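Local coordinates for fibronectin-binding protein (Streptococcus pyogenes, PDB 5A0L) that mediates covalent binding to the host through an internal thioester and probably also binds fibronectin, at residues A[29-34]-A[154-159]; A[100-105]-A[129-134]; A[116-121]-A[161-166]. All coordinates share one frame; numbering follows the deposited sequence.

Interaction 1 of 3, residues A[29-34]-A[154-159]; sequences FARYHN and GEISES. With ZN (zinc ion), chain C.
Arg31 and Ile156 meet tip to tip, and their meeting illustrates how one cationic side chain can join a buried apolar patch to an exposed ionic pair. On the tight side, the terminal methyl of Ile156, CD1, lies 3.7 Å from NE of Arg31, while Tyr32 OH also comes up to the end of the isoleucine. The arginine leaves its backbone with CG between N and the carbonyl carbon (chi1 64°), and this carbon sits over the centre of the Tyr32 ring, 3.8 Å above its plane. From there the chain runs extended, bringing the guanidinium up beside the phenol's hydroxyl, which lies close to its plane. Arg31 NE makes a weak hydrogen bond to Tyr32 OH, and Arg31 NH2 a second of 3.3 Å to Tyr32 OH. This hydroxyl is also hydrogen-bonded to Asn122 of helix 120-135, so the phenol is tied to a third part of the chain. Water 2 donates to both Tyr32 OH and Glu155 O.

The outer side is looser. Glu155 OE1 comes to the edge of the guanidinium at 2.7 Å from Arg31 NH1; this is a salt bridge, but its hydrogen-bond component is weak, with an N-H...O angle of 120° and the two planes 31° apart. The exposed ring of Phe29 borders this pair. At the far end of 29-34, NE2 of His33, in one of two deposited conformers, binds a zinc ion that five waters also coordinate; one of those waters donates to Ala30 O.

Phe29 to Tyr32 form a type I beta turn. It faces a corner between two helices, where a Schellman motif with Gly154 at C-prime ends helix 148-152 and Ser157 serves as N-cap of helix 158-172.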
loop_
_atom_site.group_PDB
_atom_site.type_symbol
_atom_site.label_atom_id
_atom_site.label_comp_id
_atom_site.label_asym_id
_atom_site.label_seq_id
_atom_site.Cartn_x
_atom_site.Cartn_y
_atom_site.Cartn_z
ATOM N N PHE A 29 -4.631 13.044 12.520
ATOM C CA PHE A 29 -3.950 13.596 11.352
ATOM C C PHE A 29 -4.468 12.935 10.086
ATOM O O PHE A 29 -4.258 11.741 9.847
ATOM C CB PHE A 29 -2.428 13.455 11.485
ATOM C CG PHE A 29 -1.872 14.101 12.731
ATOM C CD1 PHE A 29 -1.843 15.491 12.870
ATOM C CD2 PHE A 29 -1.401 13.319 13.792
ATOM C CE1 PHE A 29 -1.337 16.075 14.019
ATOM C CE2 PHE A 29 -0.907 13.906 14.950
ATOM C CZ PHE A 29 -0.875 15.286 15.064
ATOM N N ALA A 30 -5.163 13.729 9.282
ATOM C CA ALA A 30 -5.844 13.230 8.088
ATOM C C ALA A 30 -4.902 12.640 7.047
ATOM O O ALA A 30 -5.332 11.880 6.174
ATOM C CB ALA A 30 -6.668 14.342 7.461
ATOM N N ARG A 31 -3.623 12.999 7.127
ATOM C CA ARG A 31 -2.620 12.458 6.203
ATOM C C ARG A 31 -2.378 10.948 6.360
ATOM O O ARG A 31 -1.852 10.300 5.455
ATOM C CB ARG A 31 -1.284 13.209 6.339
ATOM C CG ARG A 31 -0.583 13.076 7.682
ATOM C CD ARG A 31 0.723 13.836 7.637
ATOM N NE ARG A 31 1.397 13.776 8.923
ATOM C CZ ARG A 31 1.206 14.625 9.927
ATOM N NH1 ARG A 31 0.336 15.638 9.822
ATOM N NH2 ARG A 31 1.885 14.452 11.057
ATOM N N TYR A 32 -2.730 10.405 7.526
ATOM C CA TYR A 32 -2.430 9.020 7.839
ATOM C C TYR A 32 -3.614 8.081 7.673
ATOM O O TYR A 32 -4.754 8.435 7.958
ATOM C CB TYR A 32 -1.918 8.854 9.264
ATOM C CG TYR A 32 -0.609 9.556 9.570
ATOM C CD1 TYR A 32 0.494 9.447 8.720
ATOM C CD2 TYR A 32 -0.444 10.263 10.733
ATOM C CE1 TYR A 32 1.702 10.045 9.002
ATOM C CE2 TYR A 32 0.752 10.883 11.022
ATOM C CZ TYR A 32 1.822 10.764 10.153
ATOM O OH TYR A 32 2.976 11.425 10.442
ATOM N N HIS A 33 -3.288 6.885 7.210
ATOM C CA HIS A 33 -4.168 5.739 7.203
ATOM C C HIS A 33 -3.354 4.505 7.615
ATOM O O HIS A 33 -2.107 4.490 7.479
ATOM C CB HIS A 33 -4.811 5.512 5.816
ATOM C CG HIS A 33 -5.619 6.668 5.337
ATOM N ND1 HIS A 33 -5.077 7.694 4.602
ATOM C CD2 HIS A 33 -6.909 7.005 5.557
ATOM C CE1 HIS A 33 -6.008 8.589 4.343
ATOM N NE2 HIS A 33 -7.128 8.203 4.920
ATOM N N ASN A 34 -4.029 3.460 8.074
ATOM C CA ASN A 34 -3.354 2.210 8.382
ATOM C C ASN A 34 -4.322 1.089 8.082
ATOM O O ASN A 34 -5.097 0.640 8.926
ATOM C CB ASN A 34 -2.855 2.205 9.825
ATOM C CG ASN A 34 -1.990 1.007 10.114
ATOM O OD1 ASN A 34 -1.929 0.065 9.329
ATOM N ND2 ASN A 34 -1.282 1.057 11.215
ATOM N N GLY A 154 5.597 21.975 12.114
ATOM C CA GLY A 154 6.025 21.218 13.276
ATOM C C GLY A 154 5.327 19.888 13.449
ATOM O O GLY A 154 5.352 19.308 14.534
ATOM N N GLU A 155 4.749 19.378 12.366
ATOM C CA GLU A 155 3.974 18.140 12.416
ATOM C C GLU A 155 4.785 16.883 12.176
ATOM O O GLU A 155 4.442 15.812 12.702
ATOM C CB GLU A 155 2.809 18.181 11.454
ATOM C CG GLU A 155 1.837 19.290 11.798
ATOM C CD GLU A 155 0.526 19.202 11.071
ATOM O OE1 GLU A 155 0.291 18.257 10.294
ATOM O OE2 GLU A 155 -0.292 20.107 11.298
ATOM N N ILE A 156 5.792 16.994 11.313
ATOM C CA ILE A 156 6.759 15.942 11.122
ATOM C C ILE A 156 8.108 16.612 11.246
ATOM O O ILE A 156 8.314 17.711 10.711
ATOM C CB ILE A 156 6.644 15.224 9.750
ATOM C CG1 ILE A 156 5.215 14.738 9.491
ATOM C CG2 ILE A 156 7.593 14.038 9.725
ATOM C CD1 ILE A 156 4.964 14.176 8.111
ATOM N N SER A 157 9.010 15.966 11.973
ATOM C CA SER A 157 10.329 16.517 12.168
ATOM C C SER A 157 11.079 16.512 10.849
ATOM O O SER A 157 10.809 15.703 9.927
ATOM C CB SER A 157 11.096 15.739 13.230
ATOM O OG SER A 157 11.295 14.390 12.771
ATOM N N GLU A 158 11.992 17.472 10.775
ATOM C CA GLU A 158 12.918 17.539 9.679
ATOM C C GLU A 158 13.608 16.192 9.531
ATOM O O GLU A 158 13.735 15.698 8.418
ATOM C CB GLU A 158 13.940 18.652 9.908
ATOM C CG GLU A 158 14.823 18.976 8.709
ATOM C CD GLU A 158 14.087 19.740 7.620
ATOM O OE1 GLU A 158 13.278 19.109 6.926
ATOM O OE2 GLU A 158 14.325 20.963 7.445
ATOM N N SER A 159 14.023 15.584 10.645
ATOM C CA SER A 159 14.713 14.303 10.575
ATOM C C SER A 159 13.850 13.202 9.963
ATOM O O SER A 159 14.339 12.461 9.078
ATOM C CB SER A 159 15.269 13.866 11.939
ATOM O OG SER A 159 14.236 13.509 12.864
HETATM ZN ZN ZN C . -8.885 9.504 4.993
HETATM O O HOH W 1 -7.743 11.342 5.291
HETATM O O HOH W 2 3.601 12.832 13.020
HETATM O O HOH W 3 -10.582 10.850 5.003
HETATM O O HOH W 4 -9.039 9.776 2.924
HETATM O O HOH W 5 -9.124 9.443 7.091
HETATM O O HOH W 6 -10.335 8.022 4.796
#

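Interaction 2 of 3, residues A[100-105]-A[129-134]; sequences LNVIYN and NAIWYY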
loop_
_atom_site.group_PDB
_atom_site.type_symbol
_atom_site.label_atom_id
_atom_site.label_comp_id
_atom_site.label_asym_id
_atom_site.label_seq_id
_atom_site.Cartn_x
_atom_site.Cartn_y
_atom_site.Cartn_z
ATOM N N LEU A 100 6.027 -5.799 -6.663
ATOM C CA LEU A 100 6.540 -6.706 -5.636
ATOM C C LEU A 100 7.760 -6.136 -4.916
ATOM O O LEU A 100 7.882 -6.243 -3.699
ATOM C CB LEU A 100 6.861 -8.067 -6.221
ATOM C CG LEU A 100 5.752 -8.918 -6.778
ATOM C CD1 LEU A 100 6.285 -10.193 -7.377
ATOM C CD2 LEU A 100 4.712 -9.216 -5.761
ATOM N N ASN A 101 8.681 -5.533 -5.688
ATOM C CA ASN A 101 9.877 -5.006 -5.088
ATOM C C ASN A 101 9.607 -3.771 -4.240
ATOM O O ASN A 101 10.275 -3.572 -3.211
ATOM C CB ASN A 101 10.978 -4.795 -6.123
ATOM C CG ASN A 101 11.718 -6.076 -6.450
ATOM O OD1 ASN A 101 12.724 -6.405 -5.794
ATOM N ND2 ASN A 101 11.230 -6.826 -7.434
ATOM N N VAL A 102 8.645 -2.933 -4.627
ATOM C CA VAL A 102 8.242 -1.835 -3.758
ATOM C C VAL A 102 7.755 -2.334 -2.393
ATOM O O VAL A 102 8.198 -1.877 -1.334
ATOM C CB VAL A 102 7.155 -0.958 -4.410
ATOM C CG1 VAL A 102 6.503 -0.028 -3.398
ATOM C CG2 VAL A 102 7.756 -0.173 -5.561
ATOM N N ILE A 103 6.851 -3.311 -2.417
ATOM C CA ILE A 103 6.270 -3.795 -1.164
ATOM C C ILE A 103 7.356 -4.472 -0.309
ATOM O O ILE A 103 7.389 -4.263 0.912
ATOM C CB ILE A 103 5.068 -4.721 -1.428
ATOM C CG1 ILE A 103 3.891 -3.949 -2.043
ATOM C CG2 ILE A 103 4.653 -5.468 -0.199
ATOM C CD1 ILE A 103 3.248 -2.971 -1.123
ATOM N N TYR A 104 8.204 -5.297 -0.922
ATOM C CA TYR A 104 9.200 -6.021 -0.161
ATOM C C TYR A 104 10.181 -5.064 0.545
ATOM O O TYR A 104 10.708 -5.383 1.626
ATOM C CB TYR A 104 9.946 -6.990 -1.093
ATOM C CG TYR A 104 10.819 -7.977 -0.367
ATOM C CD1 TYR A 104 10.282 -8.832 0.607
ATOM C CD2 TYR A 104 12.189 -8.110 -0.686
ATOM C CE1 TYR A 104 11.095 -9.723 1.304
ATOM C CE2 TYR A 104 12.985 -9.031 -0.012
ATOM C CZ TYR A 104 12.435 -9.852 0.953
ATOM O OH TYR A 104 13.216 -10.739 1.693
ATOM N N ASN A 105 10.407 -3.906 -0.069
ATOM C CA ASN A 105 11.304 -2.902 0.460
ATOM C C ASN A 105 10.668 -1.854 1.367
ATOM O O ASN A 105 11.372 -1.107 2.046
ATOM C CB ASN A 105 12.091 -2.253 -0.662
ATOM C CG ASN A 105 13.184 -3.152 -1.116
ATOM O OD1 ASN A 105 14.207 -3.263 -0.413
ATOM N ND2 ASN A 105 12.980 -3.914 -2.203
ATOM N N ASN A 129 2.753 6.040 -1.246
ATOM C CA ASN A 129 3.081 6.905 -2.363
ATOM C C ASN A 129 3.847 6.157 -3.458
ATOM O O ASN A 129 3.594 6.397 -4.651
ATOM C CB ASN A 129 3.859 8.133 -1.895
ATOM C CG ASN A 129 2.950 9.244 -1.445
ATOM O OD1 ASN A 129 2.495 10.030 -2.267
ATOM N ND2 ASN A 129 2.618 9.288 -0.173
ATOM N N ALA A 130 4.744 5.239 -3.089
ATOM C CA ALA A 130 5.446 4.454 -4.076
ATOM C C ALA A 130 4.494 3.542 -4.823
ATOM O O ALA A 130 4.654 3.301 -6.043
ATOM C CB ALA A 130 6.572 3.668 -3.420
ATOM N N ILE A 131 3.493 3.006 -4.136
ATOM C CA ILE A 131 2.502 2.166 -4.822
ATOM C C ILE A 131 1.707 2.988 -5.849
ATOM O O ILE A 131 1.508 2.547 -6.984
ATOM C CB ILE A 131 1.579 1.426 -3.814
ATOM C CG1 ILE A 131 2.393 0.335 -3.089
ATOM C CG2 ILE A 131 0.334 0.846 -4.495
ATOM C CD1 ILE A 131 2.977 -0.726 -3.989
ATOM N N TRP A 132 1.287 4.183 -5.478
ATOM C CA TRP A 132 0.528 5.037 -6.386
ATOM C C TRP A 132 1.354 5.475 -7.588
ATOM O O TRP A 132 0.782 5.713 -8.671
ATOM C CB TRP A 132 -0.028 6.229 -5.632
ATOM C CG TRP A 132 -1.184 5.934 -4.726
ATOM C CD1 TRP A 132 -2.104 4.950 -4.863
ATOM C CD2 TRP A 132 -1.572 6.689 -3.580
ATOM N NE1 TRP A 132 -3.063 5.028 -3.873
ATOM C CE2 TRP A 132 -2.745 6.086 -3.067
ATOM C CE3 TRP A 132 -1.036 7.792 -2.915
ATOM C CZ2 TRP A 132 -3.409 6.592 -1.946
ATOM C CZ3 TRP A 132 -1.692 8.282 -1.801
ATOM C CH2 TRP A 132 -2.856 7.673 -1.329
ATOM N N TYR A 133 2.665 5.577 -7.444
ATOM C CA TYR A 133 3.535 5.828 -8.601
ATOM C C TYR A 133 3.285 4.756 -9.669
ATOM O O TYR A 133 3.283 5.073 -10.883
ATOM C CB TYR A 133 4.998 5.821 -8.131
ATOM C CG TYR A 133 6.010 6.063 -9.216
ATOM C CD1 TYR A 133 6.301 7.361 -9.634
ATOM C CD2 TYR A 133 6.731 5.010 -9.783
ATOM C CE1 TYR A 133 7.282 7.582 -10.615
ATOM C CE2 TYR A 133 7.698 5.222 -10.756
ATOM C CZ TYR A 133 7.957 6.512 -11.173
ATOM O OH TYR A 133 8.914 6.720 -12.140
ATOM N N TYR A 134 3.053 3.530 -9.256
ATOM C CA TYR A 134 2.818 2.436 -10.194
ATOM C C TYR A 134 1.352 2.177 -10.507
ATOM O O TYR A 134 1.037 1.772 -11.627
ATOM C CB TYR A 134 3.510 1.154 -9.723
ATOM C CG TYR A 134 5.016 1.188 -9.865
ATOM C CD1 TYR A 134 5.619 1.171 -11.134
ATOM C CD2 TYR A 134 5.853 1.298 -8.759
ATOM C CE1 TYR A 134 6.982 1.263 -11.281
ATOM C CE2 TYR A 134 7.246 1.339 -8.912
ATOM C CZ TYR A 134 7.802 1.345 -10.175
ATOM O OH TYR A 134 9.147 1.389 -10.364
#
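Val102 projects from helix 92-105 toward Ala130, Ile131 and Tyr134, and shows how a single beta-branched residue can serve several neighbours. Its CB points at the partner helix and splits there into two methyls. CG1, anti to the backbone N (chi1 166°), meets CB of Ala130 at 3.7 Å and CD1 of Ile131 at 3.6 Å. CG2 goes to Tyr134 instead, approaching the ring obliquely at 3.7 Å from CE2. Beside Val102, CD1 of Ile103 adds a methyl-to-methyl contact of 3.7 Å with CD1 of Ile131. Ile131 has two conformers, and both contacts of its CD1 hold for one of them.

The ring of Tyr134 is backed by its neighbour, since CD2 of Tyr133 lies over the centre of one face. Ala130 also touches Leu168 and Leu171 of helix 158-172, which brings a third helix to the seam. All five residues that touch are buried, and the contact is purely apolar.

The short segments run antiparallel at 179°, with their axes 9.9 Å apart at closest approach. This is the packing of an antiparallel helix pair, formed by consecutive helices in the helical part of the thioester domain.

Interaction 3 of 3, residues A[116-121]-A[161-166]; sequences NGIEDL and VTLMRE
Ile118 and Leu163 slide past each other in opposite directions, a useful example of a loop residue docking on the flank of a helix. CG1 of Ile118 rests 3.7 Å from CB of Leu163. The extended chain (chi2 178°) carries CD1 on to the helix backbone, where it lies 3.7 Å from Leu163 O. The other branch, CG2, meets CG of Met164 more loosely, at 4.1 Å. Leu163 in turn sends CD1 back over the loop, to 3.7 Å from Gly117 O and 3.9 Å from Asn116 O, so that a methyl group faces two successive peptide carbonyls at the exposed margin of the contact.

What is joined here is the lead-in to one helix and the side of another: Glu119 occupies the N-cap position of helix 120-135, and 161-166 is an inner part of helix 158-172, within the thioester domain.

A second shell fixes this loop. The side-chain amide of Gln160, one residue before 161-166, grips it at two points, with NE2 donating to Gly117 O and OE1 accepting from Glu119 N. Ile118 lies between the two gripped residues; Gly117 has a positive phi of 83°, and a CB there would come tight against CD1 of Leu163. Ile118 is further packed by Ala123 and Ala167, and Met164 reaches Asn122 and Val126 on helix 120-135. Farther out, Asn116 OD1 is hydrogen-bonded to Asn110, while Arg165, whose CB points away from the loop, forms a salt bridge with Glu148.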
loop_
_atom_site.group_PDB
_atom_site.type_symbol
_atom_site.label_atom_id
_atom_site.label_comp_id
_atom_site.label_asym_id
_atom_site.label_seq_id
_atom_site.Cartn_x
_atom_site.Cartn_y
_atom_site.Cartn_z
ATOM N N ASN A 116 14.311 2.100 7.678
ATOM C CA ASN A 116 14.920 2.157 9.016
ATOM C C ASN A 116 14.742 3.527 9.640
ATOM O O ASN A 116 15.044 4.549 9.039
ATOM C CB ASN A 116 16.412 1.914 8.938
ATOM C CG ASN A 116 16.782 0.476 8.647
ATOM O OD1 ASN A 116 15.958 -0.454 8.676
ATOM N ND2 ASN A 116 18.088 0.264 8.394
ATOM N N GLY A 117 14.233 3.535 10.872
ATOM C CA GLY A 117 14.075 4.771 11.628
ATOM C C GLY A 117 12.839 5.580 11.330
ATOM O O GLY A 117 12.608 6.597 11.961
ATOM N N ILE A 118 12.080 5.180 10.313
ATOM C CA ILE A 118 10.843 5.880 9.959
ATOM C C ILE A 118 9.709 5.318 10.815
ATOM O O ILE A 118 9.511 4.124 10.866
ATOM C CB ILE A 118 10.538 5.748 8.439
ATOM C CG1 ILE A 118 11.700 6.283 7.616
ATOM C CG2 ILE A 118 9.260 6.496 8.131
ATOM C CD1 ILE A 118 11.530 6.158 6.115
ATOM N N GLU A 119 8.987 6.218 11.489
ATOM C CA GLU A 119 7.877 5.808 12.310
ATOM C C GLU A 119 6.845 5.080 11.448
ATOM O O GLU A 119 6.658 5.427 10.277
ATOM C CB GLU A 119 7.240 7.022 12.989
ATOM C CG GLU A 119 8.150 7.717 13.978
ATOM C CD GLU A 119 7.670 9.078 14.437
ATOM O OE1 GLU A 119 6.535 9.497 14.113
ATOM O OE2 GLU A 119 8.444 9.741 15.150
ATOM N N ASP A 120 6.144 4.109 12.023
ATOM C CA ASP A 120 5.263 3.233 11.250
ATOM C C ASP A 120 4.289 4.014 10.336
ATOM O O ASP A 120 4.162 3.679 9.160
ATOM C CB ASP A 120 4.452 2.332 12.160
ATOM C CG ASP A 120 5.302 1.317 12.898
ATOM O OD1 ASP A 120 6.517 1.202 12.647
ATOM O OD2 ASP A 120 4.731 0.651 13.772
ATOM N N LEU A 121 3.598 5.020 10.857
ATOM C CA LEU A 121 2.599 5.697 10.016
ATOM C C LEU A 121 3.261 6.455 8.887
ATOM O O LEU A 121 2.677 6.573 7.797
ATOM C CB LEU A 121 1.721 6.609 10.878
ATOM C CG LEU A 121 0.734 5.878 11.790
ATOM C CD1 LEU A 121 0.149 6.807 12.861
ATOM C CD2 LEU A 121 -0.388 5.203 11.004
ATOM N N VAL A 161 11.256 13.585 7.938
ATOM C CA VAL A 161 10.931 13.893 6.545
ATOM C C VAL A 161 12.144 13.623 5.644
ATOM O O VAL A 161 11.972 13.127 4.534
ATOM C CB VAL A 161 10.352 15.321 6.395
ATOM C CG1 VAL A 161 10.059 15.636 4.963
ATOM C CG2 VAL A 161 8.974 15.423 7.073
ATOM N N THR A 162 13.359 13.902 6.112
ATOM C CA THR A 162 14.529 13.594 5.315
ATOM C C THR A 162 14.604 12.076 5.046
ATOM O O THR A 162 14.873 11.634 3.904
ATOM C CB THR A 162 15.793 14.116 6.013
ATOM O OG1 THR A 162 15.677 15.538 6.168
ATOM C CG2 THR A 162 17.039 13.784 5.210
ATOM N N LEU A 163 14.370 11.267 6.075
ATOM C CA LEU A 163 14.367 9.804 5.875
ATOM C C LEU A 163 13.292 9.396 4.861
ATOM O O LEU A 163 13.507 8.535 4.007
ATOM C CB LEU A 163 14.115 9.047 7.196
ATOM C CG LEU A 163 15.219 9.129 8.265
ATOM C CD1 LEU A 163 14.717 8.418 9.504
ATOM C CD2 LEU A 163 16.525 8.572 7.765
ATOM N N MET A 164 12.102 9.981 5.007
ATOM C CA MET A 164 10.971 9.622 4.127
ATOM C C MET A 164 11.252 9.921 2.655
ATOM O O MET A 164 10.963 9.095 1.782
ATOM C CB MET A 164 9.728 10.394 4.574
ATOM C CG MET A 164 9.163 9.927 5.944
ATOM S SD MET A 164 7.982 11.116 6.651
ATOM C CE MET A 164 6.575 10.885 5.542
ATOM N N ARG A 165 11.801 11.096 2.388
ATOM C CA ARG A 165 12.105 11.474 1.016
ATOM C C ARG A 165 13.145 10.547 0.411
ATOM O O ARG A 165 12.987 10.115 -0.742
ATOM C CB ARG A 165 12.620 12.907 0.968
ATOM C CG ARG A 165 11.587 13.937 1.334
ATOM C CD ARG A 165 12.218 15.308 1.571
ATOM N NE ARG A 165 11.232 16.345 1.850
ATOM C CZ ARG A 165 11.481 17.519 2.420
ATOM N NH1 ARG A 165 12.706 17.847 2.771
ATOM N NH2 ARG A 165 10.483 18.360 2.654
ATOM N N GLU A 166 14.198 10.223 1.164
ATOM C CA GLU A 166 15.215 9.350 0.623
ATOM C C GLU A 166 14.690 7.951 0.363
ATOM O O GLU A 166 15.040 7.304 -0.638
ATOM C CB GLU A 166 16.465 9.360 1.540
ATOM C CG GLU A 166 17.172 10.714 1.566
ATOM C CD GLU A 166 17.477 11.256 0.161
ATOM O OE1 GLU A 166 18.209 10.564 -0.578
ATOM O OE2 GLU A 166 16.978 12.371 -0.222
#

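Overall arrangement
Interactions 1 and 3 are neighbours, with centres 10 Å apart, and share helix 158-172. They touch where Ile156 CG2 meets Val161 CG2 at 3.3 Å, and where Tyr32 CD1 lies 3.7 Å from the backbone oxygen, Leu121 O. Interaction 2 is deeper, its centre about 7 Å from the centre of the chain against 17 Å and 16 Å for the other two. It touches neither, with nearest atoms about 6 Å from interaction 1 and 7 Å from interaction 3, but helix 120-135 links it to the latter. A zinc ion is bound by His33 of 29-34, a residue that does not itself touch 154-159, whereas in interaction 2 the side chain of Tyr134 remains about 10 Å from a zinc ion.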